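PDB 5A04: aldose-aldose oxidoreductase from Caulobacter crescentus, which probably catalyses coupled oxidation and reduction of aldose sugars using NADP(H), and here binds NADPH together with glucose. Local coordinates for residues Tyr9-Leu14 with Ile21-Phe26; His99-Lys104 with Ser294-His299. All blocks are in the same frame, centred on the assembly; numbering follows the deposited sequence.

Contact 1. Residues Tyr9-Leu14 with Ile21-Phe26; sequences YAILGL and IIMPRF. With NDP (NADPH dihydro-nicotinamide-adenine-dinucleotide phosphate), chain G.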
ATOM      1  N   TYR A   9      -9.636  33.342 -19.261  1.00 16.95           N
ATOM      2  CA  TYR A   9     -10.349  32.088 -19.002  1.00 16.31           C
ATOM      3  C   TYR A   9     -11.864  32.266 -18.943  1.00 17.38           C
ATOM      4  O   TYR A   9     -12.362  33.179 -18.277  1.00 17.86           O
ATOM      5  CB  TYR A   9      -9.891  31.488 -17.666  1.00 14.43           C
ATOM      6  CG  TYR A   9      -8.672  30.613 -17.721  1.00 14.27           C
ATOM      7  CD1 TYR A   9      -7.389  31.154 -17.823  1.00 14.63           C
ATOM      8  CD2 TYR A   9      -8.800  29.235 -17.608  1.00 16.77           C
ATOM      9  CE1 TYR A   9      -6.270  30.330 -17.864  1.00 15.11           C
ATOM     10  CE2 TYR A   9      -7.706  28.408 -17.643  1.00 15.09           C
ATOM     11  CZ  TYR A   9      -6.443  28.944 -17.765  1.00 16.61           C
ATOM     12  OH  TYR A   9      -5.358  28.087 -17.790  1.00 16.16           O
ATOM     13  N   ALA A  10     -12.595  31.381 -19.621  1.00 15.14           N
ATOM     14  CA  ALA A  10     -13.998  31.167 -19.329  1.00 15.19           C
ATOM     15  C   ALA A  10     -14.102  29.940 -18.425  1.00 15.76           C
ATOM     16  O   ALA A  10     -13.608  28.876 -18.777  1.00 17.43           O
ATOM     17  CB  ALA A  10     -14.812  30.961 -20.630  1.00 15.88           C
ATOM     18  N   ILE A  11     -14.704  30.096 -17.251  1.00 13.72           N
ATOM     19  CA  ILE A  11     -14.918  28.962 -16.356  1.00 14.78           C
ATOM     20  C   ILE A  11     -16.300  28.376 -16.636  1.00 16.14           C
ATOM     21  O   ILE A  11     -17.314  29.085 -16.599  1.00 16.88           O
ATOM     22  CB  ILE A  11     -14.789  29.371 -14.868  1.00 16.61           C
ATOM     23  CG1 ILE A  11     -13.416  30.009 -14.606  1.00 17.31           C
ATOM     24  CG2 ILE A  11     -14.991  28.159 -13.956  1.00 15.87           C
ATOM     25  CD1 ILE A  11     -12.222  29.120 -14.947  1.00 16.39           C
ATOM     26  N   LEU A  12     -16.337  27.082 -16.954  1.00 14.58           N
ATOM     27  CA  LEU A  12     -17.572  26.441 -17.376  1.00 15.66           C
ATOM     28  C   LEU A  12     -17.957  25.360 -16.369  1.00 16.01           C
ATOM     29  O   LEU A  12     -17.218  24.395 -16.178  1.00 16.72           O
ATOM     30  CB  LEU A  12     -17.406  25.861 -18.793  1.00 15.22           C
ATOM     31  CG  LEU A  12     -18.665  25.330 -19.493  1.00 15.48           C
ATOM     32  CD1 LEU A  12     -18.446  25.345 -21.016  1.00 16.63           C
ATOM     33  CD2 LEU A  12     -18.994  23.920 -19.038  1.00 14.88           C
ATOM     34  N   GLY A  13     -19.117  25.535 -15.739  1.00 13.77           N
ATOM     35  CA  GLY A  13     -19.600  24.630 -14.698  1.00 14.73           C
ATOM     36  C   GLY A  13     -19.272  25.191 -13.326  1.00 18.64           C
ATOM     37  O   GLY A  13     -18.218  24.891 -12.766  1.00 18.44           O
ATOM     38  N   LEU A  14     -20.164  26.019 -12.787  1.00 18.16           N
ATOM     39  CA  LEU A  14     -19.859  26.775 -11.566  1.00 16.21           C
ATOM     40  C   LEU A  14     -20.259  25.987 -10.306  1.00 19.81           C
ATOM     41  O   LEU A  14     -21.133  26.394  -9.515  1.00 19.12           O
ATOM     42  CB  LEU A  14     -20.539  28.149 -11.619  1.00 20.81           C
ATOM     43  CG  LEU A  14     -20.185  28.998 -12.856  1.00 16.93           C
ATOM     44  CD1 LEU A  14     -20.816  30.392 -12.803  1.00 18.70           C
ATOM     45  CD2 LEU A  14     -18.659  29.110 -13.066  1.00 17.55           C
ATOM     46  N   ILE A  21     -12.491  26.665  -5.243  1.00 15.70           N
ATOM     47  CA  ILE A  21     -11.068  26.383  -5.346  1.00 15.01           C
ATOM     48  C   ILE A  21     -10.388  27.146  -6.490  1.00 17.33           C
ATOM     49  O   ILE A  21      -9.417  27.867  -6.271  1.00 18.59           O
ATOM     50  CB  ILE A  21     -10.821  24.875  -5.511  1.00 17.22           C
ATOM     51  CG1 ILE A  21     -11.594  24.089  -4.447  1.00 17.99           C
ATOM     52  CG2 ILE A  21      -9.333  24.584  -5.432  1.00 18.76           C
ATOM     53  CD1 ILE A  21     -11.176  24.436  -2.996  1.00 23.44           C
ATOM     54  N   ILE A  22     -10.880  26.996  -7.716  1.00 16.20           N
ATOM     55  CA  ILE A  22     -10.188  27.597  -8.857  1.00 14.80           C
ATOM     56  C   ILE A  22     -10.361  29.127  -8.963  1.00 16.59           C
ATOM     57  O   ILE A  22      -9.378  29.869  -9.070  1.00 16.15           O
ATOM     58  CB  ILE A  22     -10.650  26.950 -10.184  1.00 14.61           C
ATOM     59  CG1 ILE A  22     -10.229  25.470 -10.239  1.00 15.46           C
ATOM     60  CG2 ILE A  22     -10.071  27.707 -11.387  1.00 13.97           C
ATOM     61  CD1 ILE A  22      -8.720  25.218 -10.087  1.00 15.91           C
ATOM     62  N   MET A  23     -11.595  29.613  -8.951  1.00 14.53           N
ATOM     63  CA  MET A  23     -11.799  31.021  -9.290  1.00 15.16           C
ATOM     64  C   MET A  23     -11.075  32.007  -8.341  1.00 14.18           C
ATOM     65  O   MET A  23     -10.546  33.014  -8.814  1.00 14.87           O
ATOM     66  CB  MET A  23     -13.299  31.327  -9.378  1.00 15.92           C
ATOM     67  CG  MET A  23     -13.876  30.883 -10.748  1.00 14.33           C
ATOM     68  SD  MET A  23     -15.665  30.724 -10.761  1.00 20.83           S
ATOM     69  CE  MET A  23     -16.182  32.410 -10.473  1.00 19.19           C
ATOM     70  N   PRO A  24     -11.016  31.716  -7.027  1.00 16.40           N
ATOM     71  CA  PRO A  24     -10.244  32.646  -6.186  1.00 16.19           C
ATOM     72  C   PRO A  24      -8.755  32.680  -6.511  1.00 17.67           C
ATOM     73  O   PRO A  24      -8.086  33.654  -6.174  1.00 17.54           O
ATOM     74  CB  PRO A  24     -10.457  32.096  -4.774  1.00 17.00           C
ATOM     75  CG  PRO A  24     -11.775  31.416  -4.840  1.00 15.09           C
ATOM     76  CD  PRO A  24     -11.779  30.759  -6.205  1.00 15.56           C
ATOM     77  N   ARG A  25      -8.234  31.630  -7.148  1.00 15.84           N
ATOM     78  CA  ARG A  25      -6.797  31.540  -7.365  1.00 16.40           C
ATOM     79  C   ARG A  25      -6.293  32.250  -8.620  1.00 14.73           C
ATOM     80  O   ARG A  25      -5.093  32.230  -8.907  1.00 17.50           O
ATOM     81  CB  ARG A  25      -6.373  30.066  -7.374  1.00 18.05           C
ATOM     82  CG  ARG A  25      -6.692  29.358  -6.043  1.00 15.99           C
ATOM     83  CD  ARG A  25      -5.645  29.600  -4.950  1.00 17.73           C
ATOM     84  NE  ARG A  25      -5.601  30.980  -4.442  1.00 17.93           N
ATOM     85  CZ  ARG A  25      -6.382  31.459  -3.476  1.00 18.47           C
ATOM     86  NH1 ARG A  25      -7.313  30.691  -2.894  1.00 17.02           N
ATOM     87  NH2 ARG A  25      -6.225  32.720  -3.082  1.00 23.14           N
ATOM     88  N   PHE A  26      -7.177  32.918  -9.361  1.00 15.92           N
ATOM     89  CA  PHE A  26      -6.668  33.836 -10.374  1.00 15.70           C
ATOM     90  C   PHE A  26      -5.893  34.988  -9.716  1.00 16.49           C
ATOM     91  O   PHE A  26      -5.080  35.651 -10.362  1.00 17.35           O
ATOM     92  CB  PHE A  26      -7.806  34.365 -11.247  1.00 17.75           C
ATOM     93  CG  PHE A  26      -8.272  33.369 -12.269  1.00 16.17           C
ATOM     94  CD1 PHE A  26      -7.592  33.227 -13.470  1.00 17.04           C
ATOM     95  CD2 PHE A  26      -9.369  32.556 -12.013  1.00 17.48           C
ATOM     96  CE1 PHE A  26      -8.012  32.274 -14.423  1.00 15.48           C
ATOM     97  CE2 PHE A  26      -9.791  31.609 -12.953  1.00 16.05           C
ATOM     98  CZ  PHE A  26      -9.096  31.473 -14.155  1.00 16.07           C
TER
HETATM   99  PA  NDP G1340     -20.021  19.957  -8.475  1.00 21.44           P
HETATM  100  O1A NDP G1340     -21.188  19.034  -8.511  1.00 21.20           O
HETATM  101  O2A NDP G1340     -19.680  20.646  -7.182  1.00 21.43           O
HETATM  102  O5B NDP G1340     -20.169  21.114  -9.635  1.00 21.73           O
HETATM  103  C5B NDP G1340     -20.495  20.502 -10.851  1.00 20.16           C
HETATM  104  C4B NDP G1340     -21.076  21.628 -11.718  1.00 20.80           C
HETATM  105  O4B NDP G1340     -21.170  21.221 -13.084  1.00 18.77           O
HETATM  106  C3B NDP G1340     -22.510  21.964 -11.245  1.00 23.24           C
HETATM  107  O3B NDP G1340     -22.499  22.895 -10.210  1.00 22.31           O
HETATM  108  C2B NDP G1340     -23.065  22.654 -12.496  1.00 21.43           C
HETATM  109  O2B NDP G1340     -22.664  23.892 -12.607  1.00 19.59           O
HETATM  110  C1B NDP G1340     -22.304  21.856 -13.640  1.00 21.05           C
HETATM  111  N9A NDP G1340     -23.162  20.863 -14.293  1.00 22.62           N
HETATM  112  C8A NDP G1340     -23.514  20.819 -15.638  1.00 24.57           C
HETATM  113  N7A NDP G1340     -24.340  19.796 -15.932  1.00 21.93           N
HETATM  114  C5A NDP G1340     -24.535  19.143 -14.712  1.00 24.23           C
HETATM  115  C6A NDP G1340     -25.285  18.006 -14.358  1.00 28.72           C
HETATM  116  N6A NDP G1340     -26.007  17.327 -15.314  1.00 29.32           N
HETATM  117  N1A NDP G1340     -25.321  17.545 -13.071  1.00 25.66           N
HETATM  118  C2A NDP G1340     -24.569  18.279 -12.168  1.00 26.28           C
HETATM  119  N3A NDP G1340     -23.809  19.363 -12.356  1.00 23.75           N
HETATM  120  C4A NDP G1340     -23.809  19.793 -13.666  1.00 23.86           C
HETATM  121  O3  NDP G1340     -18.798  18.930  -8.929  1.00 21.64           O
HETATM  122  PN  NDP G1340     -17.283  19.392  -8.553  1.00 20.12           P
HETATM  123  O1N NDP G1340     -16.986  20.788  -8.923  1.00 19.57           O
HETATM  124  O2N NDP G1340     -16.749  18.704  -7.316  1.00 20.25           O
HETATM  125  O5D NDP G1340     -16.427  18.446  -9.763  1.00 19.23           O
HETATM  126  C5D NDP G1340     -16.645  18.895 -11.072  1.00 18.75           C
HETATM  127  C4D NDP G1340     -15.450  18.390 -11.929  1.00 17.80           C
HETATM  128  O4D NDP G1340     -14.211  18.847 -11.305  1.00 19.99           O
HETATM  129  C3D NDP G1340     -15.365  16.818 -11.940  1.00 19.77           C
HETATM  130  O3D NDP G1340     -14.863  16.369 -13.212  1.00 18.16           O
HETATM  131  C2D NDP G1340     -14.335  16.511 -10.863  1.00 19.90           C
HETATM  132  O2D NDP G1340     -13.601  15.331 -11.142  1.00 20.77           O
HETATM  133  C1D NDP G1340     -13.379  17.744 -11.025  1.00 17.32           C
HETATM  134  N1N NDP G1340     -12.716  18.044  -9.753  1.00 17.33           N
HETATM  135  C2N NDP G1340     -11.337  18.165  -9.703  1.00 20.25           C
HETATM  136  C3N NDP G1340     -10.737  18.471  -8.515  1.00 19.08           C
HETATM  137  C7N NDP G1340      -9.282  18.595  -8.456  1.00 20.95           C
HETATM  138  O7N NDP G1340      -8.672  18.706  -7.376  1.00 21.88           O
HETATM  139  N7N NDP G1340      -8.555  18.600  -9.643  1.00 18.07           N
HETATM  140  C4N NDP G1340     -11.509  18.680  -7.258  1.00 21.40           C
HETATM  141  C5N NDP G1340     -12.959  18.488  -7.409  1.00 19.66           C
HETATM  142  C6N NDP G1340     -13.502  18.199  -8.590  1.00 19.24           C
HETATM  143  P2B NDP G1340     -23.802  25.061 -13.162  1.00 21.07           P
HETATM  144  O1X NDP G1340     -24.265  24.406 -14.444  1.00 21.29           O
HETATM  145  O2X NDP G1340     -24.759  25.033 -12.011  1.00 20.67           O
HETATM  146  O3X NDP G1340     -22.936  26.310 -13.311  1.00 20.60           O
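Tyr-9 and Phe-26 meet as an offset edge-to-face pair: ring centroids 5.4 Å apart, planes at 65°, with the edge of Phe-26 directed toward the face of Tyr-9. The touching end of Phe-26 is CZ and CE1, and CZ comes within 3.6 Å of Tyr-9 CB. The same ring receives Ile-11 CD1 at its edge, near the ring plane, 4.0 Å from Phe-26 CZ. Ile-11 carries its CG1 branch anti to the carbonyl carbon (chi1 -57°), which sends CD1 to Phe-26 while CG2 faces the sulfur of Met-23. Met-23 and Ile-11 lie alongside each other, pointing contrary ways, with Met-23 CG 4.0 Å from Ile-11 CG1. A bend at chi3 turns the Met-23 methyl aside, and SD lies 4.1 Å from Leu-14 CD2. These contacts join strand 7-12 of the parallel Rossmann sheet to helix 16-22 and the residues that follow it, within the first beta-alpha-beta unit. Gly-13 opens a sequence matching the GxGxxA pattern of dinucleotide-binding turns; its backbone angles are suited to glycine and let the chain turn tightly out of the strand. The turn sets the amide of Leu-14 against the 2'-phosphate of NADPH, N to O3X 2.8 Å, with an N-H...O angle of 157°. Lys-44 and Ser-39 also bond the cofactor, and Lys-44 NZ additionally holds Leu-14 O. Farther out, the Tyr-9 hydroxyl is hydrogen-bonded to Leu-297 O of helix 292-306, while Tyr-78 of the adjacent strand packs against Tyr-9, Ile-11 and Ile-22.

Contact 2. Residues His99-Lys104 with Ser294-His299; sequences HVMCEK and SAQLDH. With NDP (NADPH dihydro-nicotinamide-adenine-dinucleotide phosphate), chain G; BGC (beta-D-glucopyranose), chain H.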
ATOM      1  N   HIS A  99      -8.753  27.328 -26.685  1.00 17.18           N
ATOM      2  CA  HIS A  99      -7.924  26.336 -26.018  1.00 16.47           C
ATOM      3  C   HIS A  99      -8.720  25.786 -24.852  1.00 14.71           C
ATOM      4  O   HIS A  99      -9.653  26.427 -24.392  1.00 15.55           O
ATOM      5  CB  HIS A  99      -6.620  26.959 -25.533  1.00 17.89           C
ATOM      6  CG  HIS A  99      -5.833  27.619 -26.624  1.00 17.83           C
ATOM      7  ND1 HIS A  99      -4.950  26.926 -27.421  1.00 20.00           N
ATOM      8  CD2 HIS A  99      -5.786  28.907 -27.036  1.00 18.52           C
ATOM      9  CE1 HIS A  99      -4.384  27.761 -28.277  1.00 22.33           C
ATOM     10  NE2 HIS A  99      -4.876  28.970 -28.066  1.00 20.42           N
ATOM     11  N   VAL A 100      -8.365  24.599 -24.364  1.00 16.10           N
ATOM     12  CA  VAL A 100      -9.187  23.960 -23.338  1.00 13.94           C
ATOM     13  C   VAL A 100      -8.352  23.430 -22.180  1.00 14.49           C
ATOM     14  O   VAL A 100      -7.368  22.740 -22.393  1.00 15.61           O
ATOM     15  CB  VAL A 100      -9.996  22.786 -23.924  1.00 14.69           C
ATOM     16  CG1 VAL A 100     -10.760  22.058 -22.811  1.00 17.30           C
ATOM     17  CG2 VAL A 100     -10.961  23.297 -24.980  1.00 15.30           C
ATOM     18  N   MET A 101      -8.756  23.792 -20.967  1.00 13.41           N
ATOM     19  CA  MET A 101      -8.349  23.109 -19.750  1.00 14.13           C
ATOM     20  C   MET A 101      -9.524  22.228 -19.349  1.00 14.26           C
ATOM     21  O   MET A 101     -10.646  22.707 -19.214  1.00 14.20           O
ATOM     22  CB  MET A 101      -8.009  24.108 -18.632  1.00 12.74           C
ATOM     23  CG  MET A 101      -7.549  23.456 -17.348  1.00 13.74           C
ATOM     24  SD  MET A 101      -5.778  23.139 -17.336  1.00 18.16           S
ATOM     25  CE  MET A 101      -5.164  24.808 -17.055  1.00 16.92           C
ATOM     26  N   CYS A 102      -9.281  20.936 -19.184  1.00 13.68           N
ATOM     27  CA  CYS A 102     -10.355  20.015 -18.820  1.00 13.09           C
ATOM     28  C   CYS A 102     -10.016  19.306 -17.510  1.00 15.59           C
ATOM     29  O   CYS A 102      -8.905  18.812 -17.342  1.00 15.29           O
ATOM     30  CB  CYS A 102     -10.578  18.983 -19.931  1.00 14.87           C
ATOM     31  SG  CYS A 102     -12.004  17.919 -19.602  1.00 17.96           S
ATOM     32  N   GLU A 103     -10.963  19.250 -16.583  1.00 15.48           N
ATOM     33  CA  GLU A 103     -10.696  18.570 -15.322  1.00 14.94           C
ATOM     34  C   GLU A 103     -10.517  17.065 -15.512  1.00 16.80           C
ATOM     35  O   GLU A 103     -10.950  16.503 -16.508  1.00 16.68           O
ATOM     36  CB  GLU A 103     -11.818  18.840 -14.309  1.00 15.88           C
ATOM     37  CG  GLU A 103     -11.420  19.911 -13.292  1.00 16.91           C
ATOM     38  CD  GLU A 103     -10.048  19.644 -12.724  1.00 17.11           C
ATOM     39  OE1 GLU A 103      -9.812  18.502 -12.270  1.00 18.22           O
ATOM     40  OE2 GLU A 103      -9.191  20.555 -12.762  1.00 17.39           O
ATOM     41  N   LYS A 104      -9.858  16.429 -14.549  1.00 15.28           N
ATOM     42  CA  LYS A 104      -9.796  14.975 -14.493  1.00 17.61           C
ATOM     43  C   LYS A 104     -11.088  14.417 -13.917  1.00 17.58           C
ATOM     44  O   LYS A 104     -11.844  15.139 -13.273  1.00 18.84           O
ATOM     45  CB  LYS A 104      -8.595  14.502 -13.656  1.00 17.70           C
ATOM     46  CG  LYS A 104      -8.282  15.315 -12.372  1.00 18.14           C
ATOM     47  CD  LYS A 104      -9.409  15.336 -11.327  1.00 20.10           C
ATOM     48  CE  LYS A 104      -9.798  13.952 -10.820  1.00 19.29           C
ATOM     49  NZ  LYS A 104     -10.951  14.044  -9.867  1.00 20.18           N
ATOM     50  N   SER A 294      -2.925  28.274  -9.181  1.00 13.98           N
ATOM     51  CA  SER A 294      -2.480  29.374 -10.029  1.00 14.47           C
ATOM     52  C   SER A 294      -1.392  28.925 -10.991  1.00 15.02           C
ATOM     53  O   SER A 294      -1.342  29.372 -12.140  1.00 16.51           O
ATOM     54  CB  SER A 294      -1.956  30.527  -9.163  1.00 13.87           C
ATOM     55  OG  SER A 294      -2.941  30.890  -8.209  1.00 16.01           O
ATOM     56  N   ALA A 295      -0.503  28.060 -10.513  1.00 13.41           N
ATOM     57  CA  ALA A 295       0.538  27.504 -11.377  1.00 13.96           C
ATOM     58  C   ALA A 295      -0.052  26.674 -12.527  1.00 14.35           C
ATOM     59  O   ALA A 295       0.444  26.710 -13.655  1.00 16.03           O
ATOM     60  CB  ALA A 295       1.497  26.654 -10.558  1.00 15.51           C
ATOM     61  N   GLN A 296      -1.091  25.910 -12.229  1.00 14.55           N
ATOM     62  CA  GLN A 296      -1.730  25.085 -13.260  1.00 13.06           C
ATOM     63  C   GLN A 296      -2.349  25.992 -14.326  1.00 14.79           C
ATOM     64  O   GLN A 296      -2.153  25.784 -15.527  1.00 15.03           O
ATOM     65  CB  GLN A 296      -2.794  24.168 -12.635  1.00 14.08           C
ATOM     66  CG  GLN A 296      -3.551  23.325 -13.671  1.00 15.55           C
ATOM     67  CD  GLN A 296      -4.814  22.719 -13.100  1.00 20.74           C
ATOM     68  OE1 GLN A 296      -4.759  21.745 -12.363  1.00 23.33           O
ATOM     69  NE2 GLN A 296      -5.962  23.288 -13.450  1.00 20.37           N
ATOM     70  N   LEU A 297      -3.057  27.026 -13.874  1.00 13.83           N
ATOM     71  CA  LEU A 297      -3.705  27.975 -14.782  1.00 15.61           C
ATOM     72  C   LEU A 297      -2.668  28.672 -15.654  1.00 17.47           C
ATOM     73  O   LEU A 297      -2.833  28.766 -16.877  1.00 15.88           O
ATOM     74  CB  LEU A 297      -4.529  29.007 -13.992  1.00 15.21           C
ATOM     75  CG  LEU A 297      -5.742  28.474 -13.220  1.00 13.77           C
ATOM     76  CD1 LEU A 297      -6.255  29.483 -12.201  1.00 15.52           C
ATOM     77  CD2 LEU A 297      -6.858  28.095 -14.182  1.00 14.06           C
ATOM     78  N   ASP A 298      -1.594  29.153 -15.032  1.00 16.00           N
ATOM     79  CA  ASP A 298      -0.565  29.863 -15.778  1.00 15.93           C
ATOM     80  C   ASP A 298       0.194  28.952 -16.734  1.00 20.46           C
ATOM     81  O   ASP A 298       0.676  29.417 -17.761  1.00 18.76           O
ATOM     82  CB  ASP A 298       0.425  30.547 -14.832  1.00 18.43           C
ATOM     83  CG  ASP A 298      -0.029  31.945 -14.405  1.00 19.07           C
ATOM     84  OD1 ASP A 298      -0.986  32.510 -14.988  1.00 17.72           O
ATOM     85  OD2 ASP A 298       0.592  32.489 -13.469  1.00 18.46           O
ATOM     86  N   HIS A 299       0.296  27.663 -16.416  1.00 18.44           N
ATOM     87  CA  HIS A 299       1.027  26.761 -17.302  1.00 17.43           C
ATOM     88  C   HIS A 299       0.398  26.730 -18.692  1.00 16.43           C
ATOM     89  O   HIS A 299       1.105  26.826 -19.690  1.00 17.58           O
ATOM     90  CB  HIS A 299       1.087  25.335 -16.738  1.00 16.37           C
ATOM     91  CG  HIS A 299       1.911  24.398 -17.569  1.00 17.41           C
ATOM     92  ND1 HIS A 299       3.276  24.531 -17.707  1.00 20.74           N
ATOM     93  CD2 HIS A 299       1.562  23.313 -18.303  1.00 17.40           C
ATOM     94  CE1 HIS A 299       3.735  23.564 -18.485  1.00 20.79           C
ATOM     95  NE2 HIS A 299       2.714  22.816 -18.865  1.00 19.68           N
TER
HETATM   96  PA  NDP G1340     -20.021  19.957  -8.475  1.00 21.44           P
HETATM   97  O1A NDP G1340     -21.188  19.034  -8.511  1.00 21.20           O
HETATM   98  O2A NDP G1340     -19.680  20.646  -7.182  1.00 21.43           O
HETATM   99  O5B NDP G1340     -20.169  21.114  -9.635  1.00 21.73           O
HETATM  100  C5B NDP G1340     -20.495  20.502 -10.851  1.00 20.16           C
HETATM  101  C4B NDP G1340     -21.076  21.628 -11.718  1.00 20.80           C
HETATM  102  O4B NDP G1340     -21.170  21.221 -13.084  1.00 18.77           O
HETATM  103  C3B NDP G1340     -22.510  21.964 -11.245  1.00 23.24           C
HETATM  104  O3B NDP G1340     -22.499  22.895 -10.210  1.00 22.31           O
HETATM  105  C2B NDP G1340     -23.065  22.654 -12.496  1.00 21.43           C
HETATM  106  O2B NDP G1340     -22.664  23.892 -12.607  1.00 19.59           O
HETATM  107  C1B NDP G1340     -22.304  21.856 -13.640  1.00 21.05           C
HETATM  108  N9A NDP G1340     -23.162  20.863 -14.293  1.00 22.62           N
HETATM  109  C8A NDP G1340     -23.514  20.819 -15.638  1.00 24.57           C
HETATM  110  N7A NDP G1340     -24.340  19.796 -15.932  1.00 21.93           N
HETATM  111  C5A NDP G1340     -24.535  19.143 -14.712  1.00 24.23           C
HETATM  112  C6A NDP G1340     -25.285  18.006 -14.358  1.00 28.72           C
HETATM  113  N6A NDP G1340     -26.007  17.327 -15.314  1.00 29.32           N
HETATM  114  N1A NDP G1340     -25.321  17.545 -13.071  1.00 25.66           N
HETATM  115  C2A NDP G1340     -24.569  18.279 -12.168  1.00 26.28           C
HETATM  116  N3A NDP G1340     -23.809  19.363 -12.356  1.00 23.75           N
HETATM  117  C4A NDP G1340     -23.809  19.793 -13.666  1.00 23.86           C
HETATM  118  O3  NDP G1340     -18.798  18.930  -8.929  1.00 21.64           O
HETATM  119  PN  NDP G1340     -17.283  19.392  -8.553  1.00 20.12           P
HETATM  120  O1N NDP G1340     -16.986  20.788  -8.923  1.00 19.57           O
HETATM  121  O2N NDP G1340     -16.749  18.704  -7.316  1.00 20.25           O
HETATM  122  O5D NDP G1340     -16.427  18.446  -9.763  1.00 19.23           O
HETATM  123  C5D NDP G1340     -16.645  18.895 -11.072  1.00 18.75           C
HETATM  124  C4D NDP G1340     -15.450  18.390 -11.929  1.00 17.80           C
HETATM  125  O4D NDP G1340     -14.211  18.847 -11.305  1.00 19.99           O
HETATM  126  C3D NDP G1340     -15.365  16.818 -11.940  1.00 19.77           C
HETATM  127  O3D NDP G1340     -14.863  16.369 -13.212  1.00 18.16           O
HETATM  128  C2D NDP G1340     -14.335  16.511 -10.863  1.00 19.90           C
HETATM  129  O2D NDP G1340     -13.601  15.331 -11.142  1.00 20.77           O
HETATM  130  C1D NDP G1340     -13.379  17.744 -11.025  1.00 17.32           C
HETATM  131  N1N NDP G1340     -12.716  18.044  -9.753  1.00 17.33           N
HETATM  132  C2N NDP G1340     -11.337  18.165  -9.703  1.00 20.25           C
HETATM  133  C3N NDP G1340     -10.737  18.471  -8.515  1.00 19.08           C
HETATM  134  C7N NDP G1340      -9.282  18.595  -8.456  1.00 20.95           C
HETATM  135  O7N NDP G1340      -8.672  18.706  -7.376  1.00 21.88           O
HETATM  136  N7N NDP G1340      -8.555  18.600  -9.643  1.00 18.07           N
HETATM  137  C4N NDP G1340     -11.509  18.680  -7.258  1.00 21.40           C
HETATM  138  C5N NDP G1340     -12.959  18.488  -7.409  1.00 19.66           C
HETATM  139  C6N NDP G1340     -13.502  18.199  -8.590  1.00 19.24           C
HETATM  140  P2B NDP G1340     -23.802  25.061 -13.162  1.00 21.07           P
HETATM  141  O1X NDP G1340     -24.265  24.406 -14.444  1.00 21.29           O
HETATM  142  O2X NDP G1340     -24.759  25.033 -12.011  1.00 20.67           O
HETATM  143  O3X NDP G1340     -22.936  26.310 -13.311  1.00 20.60           O
HETATM  144  C2  BGC H1341     -11.911  14.803  -6.511  1.00 25.92           C
HETATM  145  C3  BGC H1341     -12.642  15.212  -5.225  1.00 26.26           C
HETATM  146  C4  BGC H1341     -11.729  15.067  -4.043  1.00 30.69           C
HETATM  147  C5  BGC H1341     -10.408  15.783  -4.275  1.00 31.37           C
HETATM  148  C6  BGC H1341      -9.423  15.416  -3.135  1.00 29.88           C
HETATM  149  C1  BGC H1341     -10.713  15.639  -6.582  1.00 24.78           C
HETATM  150  O1  BGC H1341     -10.045  15.421  -7.825  1.00 23.93           O
HETATM  151  O2  BGC H1341     -12.775  15.020  -7.620  1.00 22.89           O
HETATM  152  O3  BGC H1341     -13.773  14.364  -5.100  1.00 24.12           O
HETATM  153  O4  BGC H1341     -12.365  15.591  -2.887  1.00 32.39           O
HETATM  154  O5  BGC H1341      -9.826  15.375  -5.492  1.00 29.45           O
HETATM  155  O6  BGC H1341      -8.239  16.221  -3.215  1.00 38.45           O
HETATM  156  O   HOH W   1      -7.103  21.016 -11.015  1.00 17.51           O
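Met-101 of strand 99-102 and Leu-297 of helix 292-306 mark the closest backbone approach, CA to CA 8.4 Å, a spacing bridged by side chains. Met-101 supplies most of the contact from the strand: CG lies anti to the backbone N (chi1 -179°), and bends at chi2 and chi3 bring its methyl CE to 3.5 Å from Gln-296 O. Its sulfur SD lies 3.9 Å from Gln-296 NE2, the two side chains crossing at a slant. Gln-296 extends beyond CG toward the cofactor site, where one water lies 2.8 Å from both Gln-296 OE1 and Glu-103 OE2. Tyr-78 OH is hydrogen-bonded to Glu-103 OE2 and Gln-296 NE2 as well, a second link between the same two groups. Glu-103 OE1 accepts the NADPH carboxamide N7N at 2.9 Å and a nearly straight 174°; it also takes the amide of Lys-104 from above the carboxylate plane, 3.1 Å from N to OE1. The carboxylate is thus gripped at both oxygens, consistent with a fixed orientation for the nicotinamide carboxamide. Lys-104 O accepts a hydrogen bond from NADPH O2D, and Lys-104 NZ reaches glucose O1 at 2.6 Å and also NADPH O2D, linking cofactor and sugar in what is probably the active site. Strands 76-79 and 127-129 flank strand 99-102 in the parallel sheet; Met-128 of the latter touches both Met-101 and Gln-296, and helix 292-306 packs against this part of the sheet.

Overall arrangement
Contact 1 closes before contact 2 opens along the chain, and their centres lie 10 Å apart. Both use the six-stranded parallel sheet, in which strand 76-79 separates strand 7-12 from strand 99-102. Direct links join them: Arg-25 O lies 2.6 Å from Ser-294 OG, a probable hydrogen bond, and Phe-26 CE1 packs 4.0 Å from Leu-297 CD1. Helix 292-306, which supplies one side of contact 2, thereby also touches contact 1, tying the C-terminal part of the chain to the Rossmann sheet. Each contact also reaches NADPH, but at different ends: residues 9-14 bind its 2'-phosphate, whereas residues 99-104 bind the nicotinamide half and, through Lys-104, glucose.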